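Side-chain contacts in putative GntR-family transcriptional regulator (Bordetella bronchiseptica RB50, PDB 3CNV), which probably senses a small-molecule effector through its UTRA domain and thereby controls transcription, as in related GntR-family regulators: residues L66-G70 / T71-G75; Y89-F92 / E93-G97. All coordinates share one frame; numbering follows the deposited sequence.

Strand 59-69 runs through the interior of the six-stranded antiparallel sheet and leaves it at contact 1, which closes a tight turn that folds residues 71-75 against the end of the strand. The chain then passes through helix 78-83 and enters helix 88-96, which holds contact 2 along almost its whole length; contact 2 closes no loop and joins successive helical turns. The two contacts are in series and neither nest nor cross. Their centres lie about 12 Å apart, and they meet through the F73 ring, which lies edge-to-face with F92 and also meets F96, while L68 packs on F92. Aromatic packing thus ties the exit of the strand to the helix.

Contact 1: L66-G70 / T71-G75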
loop_
_atom_site.group_PDB
_atom_site.type_symbol
_atom_site.label_atom_id
_atom_site.label_comp_id
_atom_site.label_asym_id
_atom_site.label_seq_id
_atom_site.Cartn_x
_atom_site.Cartn_y
_atom_site.Cartn_z
ATOM N N LEU C 66 17.074 -6.864 -14.739
ATOM C CA LEU C 66 17.409 -5.815 -13.737
ATOM C C LEU C 66 18.516 -4.958 -14.313
ATOM O O LEU C 66 19.396 -5.435 -15.009
ATOM C CB LEU C 66 17.991 -6.467 -12.438
ATOM C CG LEU C 66 17.281 -7.304 -11.424
ATOM C CD1 LEU C 66 16.935 -8.722 -11.936
ATOM C CD2 LEU C 66 18.212 -7.279 -10.225
ATOM N N TRP C 67 18.503 -3.696 -13.941
ATOM C CA TRP C 67 19.551 -2.767 -14.321
ATOM C C TRP C 67 19.893 -1.986 -13.030
ATOM O O TRP C 67 19.025 -1.410 -12.380
ATOM C CB TRP C 67 19.051 -1.758 -15.365
ATOM C CG TRP C 67 18.765 -2.296 -16.738
ATOM C CD1 TRP C 67 19.606 -2.310 -17.804
ATOM C CD2 TRP C 67 17.555 -2.909 -17.175
ATOM N NE1 TRP C 67 18.991 -2.881 -18.879
ATOM C CE2 TRP C 67 17.731 -3.280 -18.508
ATOM C CE3 TRP C 67 16.339 -3.169 -16.565
ATOM C CZ2 TRP C 67 16.710 -3.890 -19.255
ATOM C CZ3 TRP C 67 15.349 -3.781 -17.285
ATOM C CH2 TRP C 67 15.531 -4.159 -18.617
ATOM N N LEU C 68 21.152 -1.965 -12.712
ATOM C CA LEU C 68 21.700 -1.316 -11.533
ATOM C C LEU C 68 22.833 -0.341 -11.879
ATOM O O LEU C 68 23.651 -0.623 -12.714
ATOM C CB LEU C 68 22.216 -2.386 -10.604
ATOM C CG LEU C 68 21.246 -3.528 -10.239
ATOM C CD1 LEU C 68 22.017 -4.757 -9.784
ATOM C CD2 LEU C 68 20.335 -3.012 -9.110
ATOM N N PRO C 69 22.882 0.813 -11.194
ATOM C CA PRO C 69 23.947 1.802 -11.511
ATOM C C PRO C 69 25.374 1.208 -11.266
ATOM O O PRO C 69 25.668 0.672 -10.203
ATOM C CB PRO C 69 23.633 2.958 -10.587
ATOM C CG PRO C 69 22.695 2.384 -9.508
ATOM C CD PRO C 69 22.013 1.227 -10.077
ATOM N N GLY C 70 26.208 1.238 -12.293
ATOM C CA GLY C 70 27.522 0.564 -12.249
ATOM C C GLY C 70 28.282 1.053 -11.027
ATOM O O GLY C 70 28.929 0.287 -10.336
ATOM N N THR C 71 28.097 2.331 -10.748
ATOM C CA THR C 71 28.801 3.051 -9.694
ATOM C C THR C 71 28.677 2.330 -8.372
ATOM O O THR C 71 29.668 1.961 -7.776
ATOM C CB THR C 71 28.282 4.527 -9.542
ATOM O OG1 THR C 71 26.852 4.569 -9.252
ATOM C CG2 THR C 71 28.589 5.348 -10.811
ATOM N N HIS C 72 27.463 2.008 -7.973
ATOM C CA HIS C 72 27.247 1.451 -6.628
ATOM C C HIS C 72 27.410 -0.067 -6.589
ATOM O O HIS C 72 27.386 -0.685 -5.525
ATOM C CB HIS C 72 25.873 1.846 -6.103
ATOM C CG HIS C 72 25.635 3.320 -6.121
ATOM N ND1 HIS C 72 24.669 3.913 -6.909
ATOM C CD2 HIS C 72 26.261 4.333 -5.466
ATOM C CE1 HIS C 72 24.694 5.222 -6.720
ATOM N NE2 HIS C 72 25.653 5.504 -5.852
ATOM N N PHE C 73 27.580 -0.672 -7.749
ATOM C CA PHE C 73 27.507 -2.126 -7.826
ATOM C C PHE C 73 28.709 -2.727 -8.518
ATOM O O PHE C 73 28.660 -3.838 -9.082
ATOM C CB PHE C 73 26.197 -2.559 -8.482
ATOM C CG PHE C 73 24.995 -2.443 -7.574
ATOM C CD1 PHE C 73 24.702 -3.445 -6.656
ATOM C CD2 PHE C 73 24.176 -1.304 -7.616
ATOM C CE1 PHE C 73 23.595 -3.304 -5.810
ATOM C CE2 PHE C 73 23.081 -1.181 -6.832
ATOM C CZ PHE C 73 22.789 -2.186 -5.903
ATOM N N ARG C 74 29.802 -1.965 -8.464
ATOM C CA ARG C 74 31.071 -2.392 -9.090
ATOM C C ARG C 74 31.503 -3.773 -8.634
ATOM O O ARG C 74 31.990 -4.565 -9.426
ATOM C CB ARG C 74 32.176 -1.340 -8.928
ATOM C CG ARG C 74 32.023 -0.305 -10.036
ATOM C CD ARG C 74 33.163 0.691 -10.061
ATOM N NE ARG C 74 32.891 1.788 -9.140
ATOM C CZ ARG C 74 33.292 1.828 -7.869
ATOM N NH1 ARG C 74 34.012 0.826 -7.344
ATOM N NH2 ARG C 74 32.967 2.885 -7.119
ATOM N N GLY C 75 31.232 -4.110 -7.390
ATOM C CA GLY C 75 31.680 -5.405 -6.861
ATOM C C GLY C 75 30.873 -6.604 -7.355
ATOM O O GLY C 75 31.190 -7.775 -7.072
#
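The amide of F73 reaches back to the carbonyl of G70, with F73 N 3.1 Å from G70 O and an N-H...O angle of 151°. The donor stands well above the carbonyl plane, 62° out of it, so the approach misses the lone pairs. A second acceptor shares this N-H: P69 O lies 3.4 Å from F73 N and also takes the amide of H72, but both of its bonds are weak. These overlapping turns, with G70 and T71 near helical backbone angles, end strand 59-69 in the UTRA domain, which has a chorismate lyase-like fold. Backbone bonds of L68 to V48 and of G70 to T46 tie the strand end and the start of the turn to strand 46-56.

F73 has CG anti to its own carbonyl carbon (chi1 -76°), which lays the ring back along the strand. There L68 CD2 sits over one face toward the rim, L68 CB touches F73 CD2 at 3.7 Å, and P69 O lies at the ring edge. The imidazole of H72 meets proline carbon at its edge, with H72 ND1 3.6 Å from P69 CG, and T71 OG1 rests above one of its faces.

Contact 2: Y89-F92 / E93-G97; sequences YGLF and ESEFG
L91 and F96 meet through apolar carbon, with L91 CG packed 4.2 Å from F96 CE2. The setting is an alpha-helix, 88-96, that lies against the sheet of the UTRA domain and gives way to G97, the first residue to leave helical backbone angles and one with positive phi. L91 has CG anti to the backbone N (chi1 176°), which brings the end of the side chain back toward the following turn although its first bond leads away. It also crosses E95 at about a right angle, but L91 CD1 and E95 CG are modelled too close together for a relaxed contact, so their exact placing is doubtful.

Behind these side chains stands the ladder of main-chain bonds that sets their spacing. S94 N reaches G90 O at 2.9 Å and nearly straight, 172°, while E95 N bonds to L91 O at an N-H...O angle of 162°. E93 N closes the preceding turn on Y89 O. The ladder slackens toward the end of the helix, where F96 N makes a weak bond to F92 O. Along its flank, E93 CB lies beside the carbonyl oxygens of Y89 and G90, and the rest of that side chain extends beyond CG.

Further out, Y89 OH bonds to E144 and R133, anchoring this ring to the sheet, and E93 OE1 accepts from R2 N of the second subunit. Y89 N also binds a citrate anion, probably from the crystallisation liquor. L66 packs on F92, and L80 on helix 78-83 packs against F96. The F96 ring presents its edge to the helix: F92 CA and L91 O both lie near its plane, with F96 CD2 3.8 Å from L91 O.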
loop_
_atom_site.group_PDB
_atom_site.type_symbol
_atom_site.label_atom_id
_atom_site.label_comp_id
_atom_site.label_asym_id
_atom_site.label_seq_id
_atom_site.Cartn_x
_atom_site.Cartn_y
_atom_site.Cartn_z
ATOM N N TYR C 89 17.672 -8.849 -3.299
ATOM C CA TYR C 89 17.525 -7.645 -2.461
ATOM C C TYR C 89 18.304 -7.807 -1.192
ATOM O O TYR C 89 18.877 -6.858 -0.677
ATOM C CB TYR C 89 16.071 -7.222 -2.184
ATOM C CG TYR C 89 15.388 -6.645 -3.377
ATOM C CD1 TYR C 89 15.780 -5.423 -3.926
ATOM C CD2 TYR C 89 14.302 -7.282 -3.909
ATOM C CE1 TYR C 89 15.122 -4.897 -5.034
ATOM C CE2 TYR C 89 13.617 -6.765 -4.993
ATOM C CZ TYR C 89 14.029 -5.589 -5.559
ATOM O OH TYR C 89 13.311 -5.126 -6.643
ATOM N N GLY C 90 18.362 -9.025 -0.701
ATOM C CA GLY C 90 19.158 -9.283 0.535
ATOM C C GLY C 90 20.637 -9.120 0.245
ATOM O O GLY C 90 21.385 -8.578 1.057
ATOM N N LEU C 91 21.074 -9.580 -0.929
ATOM C CA LEU C 91 22.469 -9.417 -1.374
ATOM C C LEU C 91 22.803 -7.912 -1.507
ATOM O O LEU C 91 23.856 -7.460 -1.097
ATOM C CB LEU C 91 22.728 -10.088 -2.725
ATOM C CG LEU C 91 24.127 -9.882 -3.326
ATOM C CD1 LEU C 91 25.206 -10.683 -2.443
ATOM C CD2 LEU C 91 24.247 -10.287 -4.832
ATOM N N PHE C 92 21.897 -7.144 -2.097
ATOM C CA PHE C 92 22.158 -5.728 -2.322
ATOM C C PHE C 92 22.332 -5.046 -0.962
ATOM O O PHE C 92 23.159 -4.172 -0.799
ATOM C CB PHE C 92 21.058 -5.029 -3.128
ATOM C CG PHE C 92 20.791 -5.614 -4.494
ATOM C CD1 PHE C 92 21.746 -6.386 -5.143
ATOM C CD2 PHE C 92 19.586 -5.329 -5.150
ATOM C CE1 PHE C 92 21.502 -6.903 -6.409
ATOM C CE2 PHE C 92 19.332 -5.822 -6.427
ATOM C CZ PHE C 92 20.304 -6.607 -7.062
ATOM N N GLU C 93 21.549 -5.484 0.006
ATOM C CA GLU C 93 21.612 -4.942 1.378
ATOM C C GLU C 93 22.922 -5.287 2.046
ATOM O O GLU C 93 23.683 -4.407 2.481
ATOM C CB GLU C 93 20.455 -5.464 2.288
ATOM C CG GLU C 93 19.222 -4.641 2.248
ATOM C CD GLU C 93 17.996 -5.178 3.074
ATOM O OE1 GLU C 93 18.121 -6.217 3.786
ATOM O OE2 GLU C 93 16.895 -4.524 2.962
ATOM N N SER C 94 23.179 -6.580 2.123
ATOM C CA SER C 94 24.346 -7.057 2.869
ATOM C C SER C 94 25.704 -6.797 2.237
ATOM O O SER C 94 26.660 -6.500 2.959
ATOM C CB SER C 94 24.262 -8.569 3.116
ATOM O OG SER C 94 23.051 -8.741 3.796
ATOM N N GLU C 95 25.807 -6.936 0.916
ATOM C CA GLU C 95 27.131 -6.791 0.269
ATOM C C GLU C 95 27.343 -5.379 -0.212
ATOM O O GLU C 95 28.476 -4.925 -0.318
ATOM C CB GLU C 95 27.345 -7.781 -0.885
ATOM C CG GLU C 95 27.157 -9.212 -0.476
ATOM C CD GLU C 95 27.947 -9.544 0.793
ATOM O OE1 GLU C 95 29.196 -9.222 0.810
ATOM O OE2 GLU C 95 27.291 -10.076 1.762
ATOM N N PHE C 96 26.261 -4.665 -0.518
ATOM C CA PHE C 96 26.383 -3.355 -1.185
ATOM C C PHE C 96 25.797 -2.206 -0.355
ATOM O O PHE C 96 25.993 -1.060 -0.701
ATOM C CB PHE C 96 25.807 -3.401 -2.661
ATOM C CG PHE C 96 26.508 -4.421 -3.550
ATOM C CD1 PHE C 96 27.666 -4.089 -4.236
ATOM C CD2 PHE C 96 26.084 -5.754 -3.605
ATOM C CE1 PHE C 96 28.353 -5.043 -4.978
ATOM C CE2 PHE C 96 26.752 -6.711 -4.365
ATOM C CZ PHE C 96 27.889 -6.372 -5.053
ATOM N N GLY C 97 25.138 -2.525 0.761
ATOM C CA GLY C 97 24.555 -1.514 1.674
ATOM C C GLY C 97 23.432 -0.728 1.017
ATOM O O GLY C 97 23.218 0.454 1.289
#